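Local structure of activated BY transcription factor SSRB (Salmonella enterica, 2WNW) at residues S62-E65 with K66-A69. The protein belongs to glycosyl hydrolase family 30, pairing a TIM-barrel domain with a beta-sandwich domain. Sequence-based numbering, arbitrary orientation.
Sequences SMSE and KTKA
With chi1 of S64 at 66°, its OG is tucked between the backbone N and the carbonyl carbon, while T67, at -62°, holds OG1 beside its own backbone N; the two hydroxyls thereby meet at the mouth of helix 65-76, S64 OG lying 3.1 Å from T67 OG1. S64 occupies the N-cap, and the pair illustrates how the start of a helix can be tied to a distant part of the chain: D359 takes a hydrogen bond from each hydroxyl, S64 OG on OD2 and T67 OG1 on OD1, so that one carboxylate clasps the first turn with both oxygens. Behind the cap the regular bonding of the helix sets in, K68 N reaching S64 O at 2.9 Å and A69 N reaching E65 O at 3.2 Å.

The same T67 rotamer sets the methyl CG2 anti to the backbone N, and the side chains of M63 and T67 cross at about a right angle. M63 SD and CE both rest on this methyl, SD to T67 CG2 measuring 3.8 Å, and Y354 and L361, from the strands 352-355 and 360-363, also pack on the two side chains. K68 reaches back along the cap to M63; its CG approaches M63 CB to 3.7 Å and its CE lies 3.3 Å from M63 O. The E65 side chain crosses that of the lysine obliquely, OE2 coming to K68 CD and, at 3.7 Å, to K68 NZ in a long salt bridge.

One helix start thus combines a buried methyl-thioether contact, a shared carboxylate and a loose ion pair. The negative charge of D359 near the helix N-terminus would probably be eased by the helix dipole, whereas the long E65-K68 salt bridge, at a partly exposed lysine, is likely to add only modestly to the hold.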
loop_
_atom_site.group_PDB
_atom_site.type_symbol
_atom_site.label_atom_id
_atom_site.label_comp_id
_atom_site.label_asym_id
_atom_site.label_seq_id
_atom_site.Cartn_x
_atom_site.Cartn_y
_atom_site.Cartn_z
ATOM N N SER A 62 4.701 -40.614 -13.813
ATOM C CA SER A 62 4.948 -41.724 -12.895
ATOM C C SER A 62 3.751 -42.067 -12.014
ATOM O O SER A 62 3.793 -43.043 -11.264
ATOM C CB SER A 62 6.155 -41.416 -12.004
ATOM O OG SER A 62 5.817 -40.477 -10.996
ATOM N N MET A 63 2.688 -41.273 -12.098
ATOM C CA MET A 63 1.493 -41.514 -11.288
ATOM C C MET A 63 0.628 -42.617 -11.881
ATOM O O MET A 63 0.618 -42.829 -13.098
ATOM C CB MET A 63 0.629 -40.254 -11.196
ATOM C CG MET A 63 1.321 -39.009 -10.679
ATOM S SD MET A 63 0.193 -37.605 -10.780
ATOM C CE MET A 63 0.601 -36.758 -9.256
ATOM N N SER A 64 -0.107 -43.311 -11.016
ATOM C CA SER A 64 -1.009 -44.359 -11.470
ATOM C C SER A 64 -2.094 -43.617 -12.238
ATOM O O SER A 64 -2.238 -42.403 -12.089
ATOM C CB SER A 64 -1.629 -45.087 -10.278
ATOM O OG SER A 64 -2.480 -44.225 -9.543
ATOM N N GLU A 65 -2.861 -44.325 -13.057
ATOM C CA GLU A 65 -3.904 -43.657 -13.820
ATOM C C GLU A 65 -4.947 -43.042 -12.893
ATOM O O GLU A 65 -5.525 -41.995 -13.200
ATOM C CB GLU A 65 -4.566 -44.634 -14.794
ATOM C CG GLU A 65 -4.822 -44.013 -16.158
ATOM C CD GLU A 65 -3.542 -43.531 -16.833
ATOM O OE1 GLU A 65 -3.638 -42.825 -17.857
ATOM O OE2 GLU A 65 -2.439 -43.862 -16.348
ATOM N N LYS A 66 -5.177 -43.689 -11.755
ATOM C CA LYS A 66 -6.139 -43.197 -10.776
ATOM C C LYS A 66 -5.654 -41.857 -10.226
ATOM O O LYS A 66 -6.406 -40.884 -10.166
ATOM C CB LYS A 66 -6.281 -44.204 -9.631
ATOM C CG LYS A 66 -7.299 -43.818 -8.570
ATOM C CD LYS A 66 -7.425 -44.911 -7.512
ATOM C CE LYS A 66 -8.493 -44.579 -6.477
ATOM N NZ LYS A 66 -8.661 -45.684 -5.479
ATOM N N THR A 67 -4.386 -41.814 -9.835
ATOM C CA THR A 67 -3.808 -40.596 -9.288
ATOM C C THR A 67 -3.752 -39.473 -10.323
ATOM O O THR A 67 -4.000 -38.313 -9.991
ATOM C CB THR A 67 -2.396 -40.859 -8.727
ATOM O OG1 THR A 67 -2.484 -41.800 -7.647
ATOM C CG2 THR A 67 -1.776 -39.567 -8.212
ATOM N N LYS A 68 -3.429 -39.808 -11.571
ATOM C CA LYS A 68 -3.369 -38.795 -12.624
ATOM C C LYS A 68 -4.705 -38.062 -12.710
ATOM O O LYS A 68 -4.748 -36.838 -12.817
ATOM C CB LYS A 68 -3.057 -39.426 -13.988
ATOM C CG LYS A 68 -1.646 -39.971 -14.144
ATOM C CD LYS A 68 -1.402 -40.428 -15.578
ATOM C CE LYS A 68 0.006 -40.977 -15.764
ATOM N NZ LYS A 68 0.259 -41.406 -17.169
ATOM N N ALA A 69 -5.794 -38.823 -12.663
ATOM C CA ALA A 69 -7.136 -38.255 -12.738
ATOM C C ALA A 69 -7.416 -37.332 -11.552
ATOM O O ALA A 69 -7.934 -36.230 -11.725
ATOM C CB ALA A 69 -8.176 -39.377 -12.787
#